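Local coordinates for molybdenum ABC transporter, periplasmic molybdenum-binding protein (Vibrio cholerae, PDB 4RXL) that binds tungstate and probably captures molybdate for uptake by an ABC-type importer, at residues Ser85-Ala93 against Asp179-Phe187; Trp107-Val118 against Leu159-Ile169. All coordinates share one frame; numbering follows the deposited sequence.

Interaction 1: residues Ser85-Ala93 against Asp179-Phe187; sequences SLVLIRPTA and DKVTIVTAF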
# COMPACT_ATOMS: atom_id res chain seq x y z
N SER A 85 7.47 2.65 -3.96
CA SER A 85 7.35 3.84 -4.77
C SER A 85 5.96 3.85 -5.36
O SER A 85 5.21 2.86 -5.32
CB SER A 85 8.43 3.92 -5.82
OG SER A 85 8.29 2.90 -6.76
N LEU A 86 5.59 4.99 -5.93
CA LEU A 86 4.25 5.25 -6.46
C LEU A 86 4.32 5.40 -7.99
O LEU A 86 5.22 6.06 -8.53
CB LEU A 86 3.71 6.53 -5.85
CG LEU A 86 2.20 6.75 -5.79
CD1 LEU A 86 1.59 5.86 -4.74
CD2 LEU A 86 1.90 8.20 -5.49
N VAL A 87 3.35 4.77 -8.67
CA VAL A 87 3.31 4.76 -10.11
C VAL A 87 1.93 5.08 -10.68
O VAL A 87 0.90 4.95 -10.01
CB VAL A 87 3.80 3.41 -10.68
CG1 VAL A 87 5.25 3.18 -10.26
CG2 VAL A 87 2.92 2.26 -10.24
N LEU A 88 1.98 5.53 -11.92
CA LEU A 88 0.82 5.77 -12.73
C LEU A 88 0.72 4.59 -13.67
O LEU A 88 1.67 4.28 -14.42
CB LEU A 88 0.99 7.07 -13.50
CG LEU A 88 -0.20 7.51 -14.37
CD1 LEU A 88 -1.43 7.81 -13.51
CD2 LEU A 88 0.24 8.73 -15.14
N ILE A 89 -0.44 3.94 -13.66
CA ILE A 89 -0.70 2.79 -14.52
C ILE A 89 -1.88 3.00 -15.47
O ILE A 89 -2.73 3.85 -15.25
CB ILE A 89 -0.94 1.50 -13.70
CG1 ILE A 89 -2.07 1.66 -12.67
CG2 ILE A 89 0.29 1.09 -12.92
CD1 ILE A 89 -2.64 0.33 -12.22
N ARG A 90 -1.88 2.18 -16.52
CA ARG A 90 -2.94 2.12 -17.53
C ARG A 90 -3.25 0.64 -17.75
O ARG A 90 -2.40 -0.21 -17.44
CB ARG A 90 -2.44 2.73 -18.85
CG ARG A 90 -1.30 1.96 -19.51
CD ARG A 90 -0.95 2.52 -20.87
NE ARG A 90 0.18 1.84 -21.51
CZ ARG A 90 0.10 0.71 -22.22
NH1 ARG A 90 -1.06 0.07 -22.39
NH2 ARG A 90 1.20 0.21 -22.78
N PRO A 91 -4.44 0.31 -18.31
CA PRO A 91 -4.68 -1.07 -18.71
C PRO A 91 -3.78 -1.39 -19.89
O PRO A 91 -3.61 -0.54 -20.76
CB PRO A 91 -6.16 -1.09 -19.14
CG PRO A 91 -6.72 0.24 -18.78
CD PRO A 91 -5.58 1.19 -18.57
N THR A 92 -3.22 -2.60 -19.91
CA THR A 92 -2.24 -2.97 -20.91
C THR A 92 -2.84 -2.89 -22.31
O THR A 92 -2.17 -2.50 -23.26
CB THR A 92 -1.67 -4.38 -20.66
OG1 THR A 92 -0.98 -4.41 -19.41
CG2 THR A 92 -0.69 -4.79 -21.76
N ALA A 93 -4.12 -3.23 -22.41
CA ALA A 93 -4.83 -3.17 -23.69
C ALA A 93 -5.34 -1.77 -24.06
O ALA A 93 -6.04 -1.62 -25.05
CB ALA A 93 -5.98 -4.16 -23.68
N ASP A 179 -0.26 -8.46 -14.88
CA ASP A 179 0.02 -8.41 -16.33
C ASP A 179 -1.05 -7.62 -17.09
O ASP A 179 -0.83 -7.20 -18.23
CB ASP A 179 0.14 -9.82 -16.91
CG ASP A 179 1.40 -10.54 -16.46
OD1 ASP A 179 1.90 -10.24 -15.36
OD2 ASP A 179 1.89 -11.41 -17.21
N LYS A 180 -2.19 -7.41 -16.44
CA LYS A 180 -3.29 -6.64 -17.01
C LYS A 180 -3.02 -5.12 -17.04
O LYS A 180 -3.76 -4.38 -17.68
CB LYS A 180 -4.58 -6.92 -16.24
CG LYS A 180 -5.03 -8.38 -16.20
CD LYS A 180 -5.62 -8.83 -17.52
CE LYS A 180 -7.05 -8.34 -17.70
NZ LYS A 180 -7.53 -8.62 -19.08
N VAL A 181 -2.00 -4.65 -16.32
CA VAL A 181 -1.66 -3.23 -16.34
C VAL A 181 -0.21 -2.98 -16.71
O VAL A 181 0.65 -3.85 -16.57
CB VAL A 181 -1.94 -2.52 -14.99
CG1 VAL A 181 -3.36 -2.83 -14.54
CG2 VAL A 181 -0.94 -2.95 -13.93
N THR A 182 0.04 -1.77 -17.20
CA THR A 182 1.37 -1.32 -17.57
C THR A 182 1.66 -0.00 -16.87
O THR A 182 0.79 0.85 -16.73
CB THR A 182 1.45 -1.13 -19.09
OG1 THR A 182 1.10 -2.36 -19.74
CG2 THR A 182 2.85 -0.70 -19.52
N ILE A 183 2.92 0.18 -16.47
CA ILE A 183 3.37 1.43 -15.88
C ILE A 183 3.56 2.51 -16.96
O ILE A 183 4.25 2.30 -17.95
CB ILE A 183 4.64 1.23 -15.04
CG1 ILE A 183 4.36 0.27 -13.89
CG2 ILE A 183 5.14 2.55 -14.50
CD1 ILE A 183 5.58 -0.13 -13.11
N VAL A 184 2.90 3.65 -16.76
CA VAL A 184 3.06 4.78 -17.63
C VAL A 184 4.29 5.58 -17.19
O VAL A 184 5.14 5.92 -17.99
CB VAL A 184 1.80 5.65 -17.67
CG1 VAL A 184 2.01 6.85 -18.58
CG2 VAL A 184 0.62 4.82 -18.16
N THR A 185 4.38 5.84 -15.89
CA THR A 185 5.52 6.53 -15.32
C THR A 185 5.48 6.37 -13.81
O THR A 185 4.47 5.94 -13.26
CB THR A 185 5.58 8.03 -15.74
OG1 THR A 185 6.91 8.53 -15.56
CG2 THR A 185 4.64 8.87 -14.92
N ALA A 186 6.60 6.65 -13.16
CA ALA A 186 6.69 6.63 -11.74
C ALA A 186 6.76 8.07 -11.25
O ALA A 186 7.41 8.91 -11.87
CB ALA A 186 7.95 5.88 -11.31
N PHE A 187 6.11 8.33 -10.12
CA PHE A 187 6.18 9.66 -9.50
C PHE A 187 7.53 9.91 -8.85
O PHE A 187 8.14 8.97 -8.31
CB PHE A 187 5.04 9.81 -8.48
CG PHE A 187 3.70 9.87 -9.11
CD1 PHE A 187 3.22 11.06 -9.62
CD2 PHE A 187 2.95 8.72 -9.25
CE1 PHE A 187 2.00 11.10 -10.22
CE2 PHE A 187 1.72 8.76 -9.86
CZ PHE A 187 1.25 9.95 -10.35
O HOH W 1 7.35 7.39 -6.02

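Interaction 2: residues Trp107-Val118 against Leu159-Ile169; sequences WQTALADSRLAV and LVERGESPLGI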
# COMPACT_ATOMS: atom_id res chain seq x y z
N TRP A 107 -3.62 15.17 -18.80
CA TRP A 107 -4.39 14.29 -17.91
C TRP A 107 -5.83 14.16 -18.39
O TRP A 107 -6.37 13.06 -18.43
CB TRP A 107 -4.41 14.81 -16.47
CG TRP A 107 -3.19 14.60 -15.69
CD1 TRP A 107 -2.14 15.45 -15.58
CD2 TRP A 107 -2.88 13.48 -14.85
NE1 TRP A 107 -1.18 14.92 -14.74
CE2 TRP A 107 -1.61 13.71 -14.29
CE3 TRP A 107 -3.55 12.28 -14.55
CZ2 TRP A 107 -1.00 12.81 -13.40
CZ3 TRP A 107 -2.93 11.37 -13.66
CH2 TRP A 107 -1.67 11.65 -13.11
N GLN A 108 -6.46 15.26 -18.79
CA GLN A 108 -7.87 15.20 -19.16
C GLN A 108 -8.07 14.49 -20.50
O GLN A 108 -9.11 13.89 -20.73
CB GLN A 108 -8.50 16.60 -19.15
CG GLN A 108 -8.22 17.38 -17.85
CD GLN A 108 -9.46 17.99 -17.21
OE1 GLN A 108 -10.46 17.31 -16.97
NE2 GLN A 108 -9.37 19.28 -16.88
N THR A 109 -7.06 14.55 -21.37
CA THR A 109 -7.05 13.81 -22.63
C THR A 109 -6.92 12.30 -22.45
O THR A 109 -7.63 11.54 -23.11
CB THR A 109 -5.90 14.30 -23.55
OG1 THR A 109 -6.17 15.64 -23.98
CG2 THR A 109 -5.76 13.41 -24.79
N ALA A 110 -6.01 11.87 -21.59
CA ALA A 110 -5.85 10.46 -21.26
C ALA A 110 -7.07 9.88 -20.55
O ALA A 110 -7.43 8.75 -20.77
CB ALA A 110 -4.62 10.25 -20.41
N LEU A 111 -7.63 10.65 -19.64
CA LEU A 111 -8.83 10.27 -18.93
C LEU A 111 -10.03 10.23 -19.85
O LEU A 111 -10.82 9.33 -19.76
CB LEU A 111 -9.11 11.18 -17.75
CG LEU A 111 -8.11 11.04 -16.58
CD1 LEU A 111 -8.37 12.02 -15.47
CD2 LEU A 111 -8.10 9.61 -16.05
N ALA A 112 -10.13 11.20 -20.74
CA ALA A 112 -11.25 11.22 -21.65
C ALA A 112 -12.53 11.32 -20.83
O ALA A 112 -12.75 12.28 -20.15
CB ALA A 112 -11.21 9.99 -22.54
N ASP A 113 -13.41 10.33 -20.97
CA ASP A 113 -14.69 10.34 -20.32
C ASP A 113 -14.69 9.43 -19.10
O ASP A 113 -15.73 9.04 -18.63
CB ASP A 113 -15.76 9.86 -21.30
CG ASP A 113 -15.85 10.73 -22.55
OD1 ASP A 113 -16.27 11.89 -22.45
OD2 ASP A 113 -15.54 10.22 -23.64
N SER A 114 -13.52 9.02 -18.66
CA SER A 114 -13.36 8.14 -17.50
C SER A 114 -12.77 8.84 -16.26
O SER A 114 -12.45 10.00 -16.26
CB SER A 114 -12.54 6.92 -17.85
OG SER A 114 -13.13 6.13 -18.88
N ARG A 115 -12.68 8.08 -15.18
CA ARG A 115 -12.13 8.57 -13.92
C ARG A 115 -10.76 7.96 -13.56
O ARG A 115 -10.45 6.84 -13.94
CB ARG A 115 -13.13 8.29 -12.81
CG ARG A 115 -14.40 9.10 -12.91
CD ARG A 115 -15.33 8.84 -11.74
NE ARG A 115 -16.40 9.83 -11.73
CZ ARG A 115 -16.41 10.98 -11.04
NH1 ARG A 115 -15.40 11.33 -10.24
NH2 ARG A 115 -17.46 11.79 -11.15
N LEU A 116 -9.95 8.71 -12.82
CA LEU A 116 -8.66 8.24 -12.34
C LEU A 116 -8.85 7.35 -11.12
O LEU A 116 -9.42 7.79 -10.10
CB LEU A 116 -7.78 9.44 -11.95
CG LEU A 116 -6.37 9.21 -11.42
CD1 LEU A 116 -5.45 8.54 -12.43
CD2 LEU A 116 -5.79 10.56 -11.00
N ALA A 117 -8.38 6.11 -11.20
CA ALA A 117 -8.52 5.16 -10.09
C ALA A 117 -7.50 5.47 -9.02
O ALA A 117 -6.28 5.46 -9.27
CB ALA A 117 -8.37 3.73 -10.57
N VAL A 118 -7.98 5.73 -7.81
CA VAL A 118 -7.12 5.95 -6.66
C VAL A 118 -7.79 5.39 -5.41
O VAL A 118 -9.02 5.24 -5.40
CB VAL A 118 -6.83 7.44 -6.40
CG1 VAL A 118 -6.11 8.07 -7.58
CG2 VAL A 118 -8.12 8.20 -6.06
N LEU A 159 -9.75 -1.73 -10.96
CA LEU A 159 -10.49 -0.85 -11.89
C LEU A 159 -9.72 -0.66 -13.20
O LEU A 159 -10.28 -0.61 -14.29
CB LEU A 159 -10.76 0.52 -11.28
CG LEU A 159 -11.84 0.63 -10.21
CD1 LEU A 159 -11.88 2.05 -9.65
CD2 LEU A 159 -13.20 0.21 -10.78
N VAL A 160 -8.40 -0.54 -13.05
CA VAL A 160 -7.51 -0.38 -14.17
C VAL A 160 -7.40 -1.71 -14.94
O VAL A 160 -7.49 -1.71 -16.16
CB VAL A 160 -6.11 0.16 -13.75
CG1 VAL A 160 -5.29 0.52 -14.98
CG2 VAL A 160 -6.30 1.38 -12.86
N GLU A 161 -7.24 -2.82 -14.21
CA GLU A 161 -7.20 -4.16 -14.82
C GLU A 161 -8.44 -4.43 -15.66
O GLU A 161 -8.37 -5.00 -16.76
CB GLU A 161 -7.05 -5.24 -13.76
CG GLU A 161 -5.72 -5.22 -13.04
CD GLU A 161 -5.59 -6.33 -12.01
OE1 GLU A 161 -6.63 -6.70 -11.40
OE2 GLU A 161 -4.46 -6.82 -11.81
N ARG A 162 -9.60 -4.03 -15.14
CA ARG A 162 -10.87 -4.22 -15.89
C ARG A 162 -11.08 -3.21 -17.02
O ARG A 162 -12.02 -3.34 -17.79
CB ARG A 162 -12.06 -4.19 -14.93
CG ARG A 162 -12.03 -5.31 -13.91
CD ARG A 162 -13.41 -5.58 -13.34
NE ARG A 162 -13.90 -4.49 -12.49
CZ ARG A 162 -13.52 -4.29 -11.22
NH1 ARG A 162 -12.62 -5.08 -10.64
NH2 ARG A 162 -14.05 -3.28 -10.54
N GLY A 163 -10.25 -2.19 -17.11
CA GLY A 163 -10.38 -1.19 -18.15
C GLY A 163 -11.43 -0.15 -17.84
O GLY A 163 -11.78 0.61 -18.72
N GLU A 164 -11.91 -0.08 -16.60
CA GLU A 164 -12.97 0.88 -16.26
C GLU A 164 -12.35 2.25 -16.10
O GLU A 164 -12.96 3.26 -16.48
CB GLU A 164 -13.73 0.46 -15.00
CG GLU A 164 -14.55 -0.82 -15.16
CD GLU A 164 -15.09 -1.37 -13.85
OE1 GLU A 164 -15.60 -0.59 -13.01
OE2 GLU A 164 -15.00 -2.60 -13.65
N SER A 165 -11.13 2.28 -15.55
CA SER A 165 -10.31 3.48 -15.49
C SER A 165 -9.12 3.33 -16.45
O SER A 165 -8.43 2.32 -16.43
CB SER A 165 -9.80 3.71 -14.07
OG SER A 165 -10.81 4.18 -13.19
N PRO A 166 -8.86 4.36 -17.27
CA PRO A 166 -7.71 4.32 -18.18
C PRO A 166 -6.42 4.72 -17.53
O PRO A 166 -5.38 4.48 -18.10
CB PRO A 166 -8.11 5.32 -19.27
CG PRO A 166 -8.97 6.31 -18.57
CD PRO A 166 -9.71 5.54 -17.51
N LEU A 167 -6.48 5.32 -16.34
CA LEU A 167 -5.30 5.56 -15.53
C LEU A 167 -5.64 5.30 -14.07
O LEU A 167 -6.78 5.50 -13.63
CB LEU A 167 -4.80 7.00 -15.66
CG LEU A 167 -4.30 7.44 -17.03
CD1 LEU A 167 -4.11 8.95 -17.06
CD2 LEU A 167 -3.02 6.71 -17.42
N GLY A 168 -4.65 4.86 -13.31
CA GLY A 168 -4.76 4.77 -11.88
C GLY A 168 -3.43 5.00 -11.22
O GLY A 168 -2.38 4.95 -11.87
N ILE A 169 -3.48 5.25 -9.92
CA ILE A 169 -2.28 5.47 -9.13
C ILE A 169 -2.19 4.38 -8.05
O ILE A 169 -3.02 4.28 -7.18
CB ILE A 169 -2.22 6.89 -8.53
CG1 ILE A 169 -2.15 7.92 -9.64
CG2 ILE A 169 -0.98 7.01 -7.63
CD1 ILE A 169 -2.39 9.34 -9.17
O HOH W 2 -13.96 5.56 -15.13

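Interaction 1: residues Ser85-Ala93 against Asp179-Phe187
An antiparallel strand pair interrupted by a classic beta bulge joins Leu-86 to Pro-91 with Val-181 to Ala-186. At the bulge Val-184 and Thr-185 both face Leu-88. The carbonyl O of Leu-88 takes the amide N of Val-184 at 2.7 Å and, weakly, that of Thr-185. Leu-88 N in turn reaches Thr-185 O almost straight, with an angle of 173° at the hydrogen. Beyond the bulge the ladder resumes between Arg-90 and Thr-182, which bond to each other through both their backbone N and O atoms.

Side chains sort onto two faces. Val-87, Ile-89, Ile-183 and Ala-186 share one. The branched apolar side chains of the first three suit a strand and a face that helices 153-161 and 172-177 cover at Ile-89, while small Ala-186 leaves room for Val-87 CG1, 4.0 Å from its CB. Where the Pro-91 and Val-181 side chains diverge, Ile-89 CD1 meets Val-181 CG1 at 4.0 Å. The other face carries Leu-88, Arg-90, Thr-182 and Thr-185. With CG lodged between its backbone N and carbonyl carbon (chi1 65°), the extended Arg-90 side chain runs alongside Thr-182, whose CB sits over the centre of one guanidinium face; Val-184 CG2 presses on Arg-90 CG at 3.7 Å. In the guanidinium plane, Arg-90 NH1 donates to Thr-92 O at 2.9 Å. The hydroxyls of Thr-92 and Thr-182 are linked, OG1 to OG1, at 2.9 Å.

At the other end Phe-187 N donates to Leu-86 O, and CD2 of the Phe-187 ring lies 3.9 Å from Leu-86 CD2. A water joins Leu-86 N to Phe-187 O.

Backbone bonds thus continue through the bulge despite the extra residue. The arginine combines an aliphatic stem, suited to packing on valine, with a charged end braced by threonine and oriented by a carbonyl.

Interaction 2: residues Trp107-Val118 against Leu159-Ile169
Backbone hydrogen bonds link Ala-117 to residues flanking Gly-168: Ala-117 N donates to Leu-167 O at 3.0 Å, in the carbonyl plane and on a lone pair, and Ile-169 N returns a bond to Ala-117 O at 2.9 Å. Gly-168, bridged to Ala-117 and without a side chain, lets its backbone lie close to Val-160 CG2.

A side-chain bond lies nearby. With its hydroxyl anti to its own carbonyl carbon (chi1 -74°), Ser-165 carries OG to the Arg-115 carbonyl and donates to Arg-115 O at 2.8 Å from above the carbonyl plane. Water also connects Arg-115 N with Glu-164 O.

Both segments run from a helix through a loop into a strand, a repeated element of this alpha/beta binding-protein fold. Gly-163 closes helix 153-161 with a Schellman motif, its positive phi being easy for glycine.

Among the apolar contacts, Leu-167 CD1 reaches Ala-110 CB at 3.6 Å, and the Leu-167 side chain crosses that of Leu-111 at about a right angle. Nearer the backbone, Leu-116 CD1 meets Leu-167 CB, while Leu-116 CD2 touches Ile-169 CD1 at 4.0 Å. The small Ala-117 methyl fits against Leu-159 CD1 and Val-160 CG2.

Overall arrangement
Interactions 1 and 2 have centres about 11 Å apart and touch directly. Their shared element is the sheet in which strand 78-91 pairs with both 168-171 and 181-186: Ile-89 N of interaction 1 lies 2.8 Å from Gly-168 O of interaction 2, a probable hydrogen bond. Along the chain, interaction 2 is nested between the two segments of interaction 1, and helix 104-111 follows strand 78-91. Strand 116-119 extends the connection to its parallel neighbour 147-150. The side chain of Leu-86 is about 7 Å from the bound tungstate and that of Ile-169 about 10 Å, so both lie outside the residues that line the ligand; Leu-86 nevertheless comes about 4 Å from the side chain of Tyr-171, a pocket residue.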